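Local structure of delta (Bacillus subtilis, 3ZH9) at residues E169-L174 and I202-K208. The protein forms part of the clamp-loader complex and probably acts as the wrench that opens the beta sliding clamp for loading onto primed DNA. Residues are numbered along the deposited sequence.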
ATOM      1  N   GLU A 169       8.155 -15.594  13.918  1.00 36.16           N
ATOM      2  CA  GLU A 169       8.834 -14.584  14.729  1.00 38.01           C
ATOM      3  C   GLU A 169       9.666 -13.616  13.865  1.00 36.02           C
ATOM      4  O   GLU A 169       9.598 -12.410  14.039  1.00 34.25           O
ATOM      5  CB  GLU A 169       9.712 -15.246  15.791  1.00 38.32           C
ATOM      6  CG  GLU A 169      10.331 -14.271  16.783  1.00 51.85           C
ATOM      7  CD  GLU A 169      11.277 -14.957  17.774  1.00 65.20           C
ATOM      8  OE1 GLU A 169      11.588 -16.152  17.573  1.00 72.89           O
ATOM      9  OE2 GLU A 169      11.715 -14.300  18.748  1.00 61.40           O
ATOM     10  N   ALA A 170      10.441 -14.165  12.936  1.00 33.39           N
ATOM     11  CA  ALA A 170      11.265 -13.384  12.020  1.00 34.82           C
ATOM     12  C   ALA A 170      10.402 -12.488  11.141  1.00 34.90           C
ATOM     13  O   ALA A 170      10.750 -11.329  10.870  1.00 31.18           O
ATOM     14  CB  ALA A 170      12.110 -14.321  11.150  1.00 29.50           C
ATOM     15  N   ALA A 171       9.283 -13.049  10.690  1.00 29.56           N
ATOM     16  CA  ALA A 171       8.322 -12.349   9.850  1.00 29.25           C
ATOM     17  C   ALA A 171       7.624 -11.206  10.588  1.00 33.53           C
ATOM     18  O   ALA A 171       7.440 -10.118  10.044  1.00 31.75           O
ATOM     19  CB  ALA A 171       7.273 -13.342   9.312  1.00 27.60           C
ATOM     20  N   GLU A 172       7.217 -11.467  11.822  1.00 28.52           N
ATOM     21  CA  GLU A 172       6.578 -10.452  12.635  1.00 31.35           C
ATOM     22  C   GLU A 172       7.535  -9.301  12.886  1.00 33.09           C
ATOM     23  O   GLU A 172       7.139  -8.141  12.904  1.00 36.53           O
ATOM     24  CB  GLU A 172       6.117 -11.049  13.969  1.00 38.92           C
ATOM     25  CG  GLU A 172       4.841 -11.876  13.837  1.00 51.53           C
ATOM     26  CD  GLU A 172       4.477 -12.619  15.110  1.00 60.98           C
ATOM     27  OE1 GLU A 172       5.383 -12.849  15.941  1.00 60.50           O
ATOM     28  OE2 GLU A 172       3.284 -12.973  15.273  1.00 63.56           O
ATOM     29  N   HIS A 173       8.796  -9.628  13.104  1.00 29.63           N
ATOM     30  CA  HIS A 173       9.778  -8.584  13.356  1.00 31.98           C
ATOM     31  C   HIS A 173      10.010  -7.727  12.112  1.00 32.03           C
ATOM     32  O   HIS A 173      10.134  -6.505  12.193  1.00 33.77           O
ATOM     33  CB  HIS A 173      11.094  -9.168  13.836  1.00 31.14           C
ATOM     34  CG  HIS A 173      11.996  -8.143  14.445  1.00 32.63           C
ATOM     35  ND1 HIS A 173      13.223  -7.819  13.914  1.00 32.83           N
ATOM     36  CD2 HIS A 173      11.819  -7.335  15.516  1.00 31.28           C
ATOM     37  CE1 HIS A 173      13.782  -6.868  14.649  1.00 30.30           C
ATOM     38  NE2 HIS A 173      12.950  -6.561  15.627  1.00 35.59           N
ATOM     39  N   LEU A 174      10.045  -8.375  10.958  1.00 27.84           N
ATOM     40  CA  LEU A 174      10.209  -7.674   9.695  1.00 29.69           C
ATOM     41  C   LEU A 174       9.065  -6.686   9.495  1.00 32.43           C
ATOM     42  O   LEU A 174       9.275  -5.518   9.176  1.00 32.78           O
ATOM     43  CB  LEU A 174      10.259  -8.679   8.530  1.00 21.58           C
ATOM     44  CG  LEU A 174      10.247  -7.986   7.156  1.00 35.83           C
ATOM     45  CD1 LEU A 174      11.355  -6.953   7.091  1.00 31.35           C
ATOM     46  CD2 LEU A 174      10.419  -9.000   6.057  1.00 33.56           C
ATOM     47  N   ILE A 202      15.139 -17.702   6.248  1.00 34.44           N
ATOM     48  CA  ILE A 202      15.428 -16.378   6.781  1.00 33.64           C
ATOM     49  C   ILE A 202      15.206 -16.424   8.303  1.00 31.50           C
ATOM     50  O   ILE A 202      14.076 -16.614   8.765  1.00 35.82           O
ATOM     51  CB  ILE A 202      14.508 -15.310   6.143  1.00 40.60           C
ATOM     52  CG1 ILE A 202      14.677 -15.285   4.614  1.00 33.07           C
ATOM     53  CG2 ILE A 202      14.742 -13.925   6.764  1.00 29.09           C
ATOM     54  CD1 ILE A 202      13.580 -14.472   3.919  1.00 29.64           C
ATOM     55  N   THR A 203      16.287 -16.277   9.066  1.00 32.53           N
ATOM     56  CA  THR A 203      16.211 -16.256  10.525  1.00 29.93           C
ATOM     57  C   THR A 203      15.895 -14.854  11.059  1.00 34.11           C
ATOM     58  O   THR A 203      15.984 -13.869  10.323  1.00 36.28           O
ATOM     59  CB  THR A 203      17.523 -16.735  11.178  1.00 31.50           C
ATOM     60  OG1 THR A 203      18.561 -15.768  10.964  1.00 30.24           O
ATOM     61  CG2 THR A 203      17.962 -18.098  10.621  1.00 30.93           C
ATOM     62  N   LEU A 204      15.515 -14.780  12.331  1.00 32.05           N
ATOM     63  CA  LEU A 204      15.288 -13.510  13.001  1.00 31.26           C
ATOM     64  C   LEU A 204      16.591 -12.714  13.003  1.00 31.98           C
ATOM     65  O   LEU A 204      16.589 -11.509  12.803  1.00 33.97           O
ATOM     66  CB  LEU A 204      14.821 -13.729  14.440  1.00 35.98           C
ATOM     67  CG  LEU A 204      14.611 -12.449  15.263  1.00 40.29           C
ATOM     68  CD1 LEU A 204      13.467 -11.635  14.677  1.00 37.52           C
ATOM     69  CD2 LEU A 204      14.349 -12.754  16.732  1.00 39.57           C
ATOM     70  N   ASP A 205      17.706 -13.393  13.232  1.00 35.24           N
ATOM     71  CA  ASP A 205      19.007 -12.733  13.163  1.00 28.19           C
ATOM     72  C   ASP A 205      19.280 -12.102  11.788  1.00 31.26           C
ATOM     73  O   ASP A 205      19.817 -11.002  11.716  1.00 32.48           O
ATOM     74  CB  ASP A 205      20.135 -13.707  13.524  1.00 30.32           C
ATOM     75  CG  ASP A 205      20.285 -13.919  15.030  1.00 39.16           C
ATOM     76  OD1 ASP A 205      19.855 -13.055  15.830  1.00 36.85           O
ATOM     77  OD2 ASP A 205      20.864 -14.955  15.411  1.00 43.40           O
ATOM     78  N   ASP A 206      18.958 -12.808  10.698  1.00 32.76           N
ATOM     79  CA  ASP A 206      19.081 -12.234   9.346  1.00 28.85           C
ATOM     80  C   ASP A 206      18.271 -10.929   9.213  1.00 30.61           C
ATOM     81  O   ASP A 206      18.741  -9.915   8.666  1.00 25.48           O
ATOM     82  CB  ASP A 206      18.611 -13.227   8.283  1.00 30.11           C
ATOM     83  CG  ASP A 206      19.549 -14.413   8.128  1.00 38.56           C
ATOM     84  OD1 ASP A 206      20.773 -14.203   8.025  1.00 39.24           O
ATOM     85  OD2 ASP A 206      19.055 -15.554   8.111  1.00 37.23           O
ATOM     86  N   VAL A 207      17.041 -10.966   9.710  1.00 27.05           N
ATOM     87  CA  VAL A 207      16.176  -9.791   9.645  1.00 28.40           C
ATOM     88  C   VAL A 207      16.803  -8.621  10.384  1.00 28.98           C
ATOM     89  O   VAL A 207      16.926  -7.521   9.829  1.00 28.73           O
ATOM     90  CB  VAL A 207      14.775 -10.068  10.208  1.00 22.55           C
ATOM     91  CG1 VAL A 207      13.978  -8.774  10.301  1.00 20.90           C
ATOM     92  CG2 VAL A 207      14.051 -11.120   9.324  1.00 24.19           C
ATOM     93  N   LYS A 208      17.203  -8.859  11.630  1.00 24.82           N
ATOM     94  CA  LYS A 208      17.770  -7.801  12.464  1.00 25.90           C
ATOM     95  C   LYS A 208      19.066  -7.255  11.911  1.00 28.21           C
ATOM     96  O   LYS A 208      19.331  -6.071  12.045  1.00 31.33           O
ATOM     97  CB  LYS A 208      18.027  -8.298  13.887  1.00 28.18           C
ATOM     98  CG  LYS A 208      16.758  -8.664  14.671  1.00 30.30           C
ATOM     99  CD  LYS A 208      17.142  -9.156  16.076  1.00 32.30           C
ATOM    100  CE  LYS A 208      15.977  -9.032  17.054  1.00 44.18           C
ATOM    101  NZ  LYS A 208      16.230  -9.718  18.367  1.00 51.21           N
TER
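Two short helices of the small, all but entirely helical domain that follows the AAA+-like (P-loop NTPase-type) domain run side by side here, nearly parallel, with 18° between their directions and 8.8 Å between the axes of 169-174 and 204-208. So close an approach depends on A170, whose methyl is small enough to let the backbones meet: its CA lies 4.1 Å from L204 CA, and its CB rests 3.6 Å from L204 N and 3.8 Å from I202 O, against the N-terminal end of the second helix and the residues leading into it. One turn on, the beta-branched V207 fills the widening gap, with CG2 4.2 Å from A170 CB and CG1 4.1 Å from L174 CB. L174 carries this apolar seam on to helix 182-195, meeting I189, while A171, on the far side of its helix, faces helix 148-160.

This is the lid-like helical domain of the AAA+ architecture, in which a strand leads into each of the two helices: I202 pairs through its backbone with T165, in a two-stranded parallel sheet. T203 then starts helix 204-210 with a capping box. Its OG1 accepts from D206 N at 3.0 Å, and D206 OD2 accepts from T203 N at 3.0 Å; short polar side chains suit both places, and the aspartate also forms a salt bridge with R199. Toward solvent the seam is closed by L204, H173 and the aliphatic part of K208. L204 CD1 touches H173 CB at 3.5 Å, and the long arm of K208 lays CE over the H173 ring, 4.3 Å from its centroid, in a CH-pi contact.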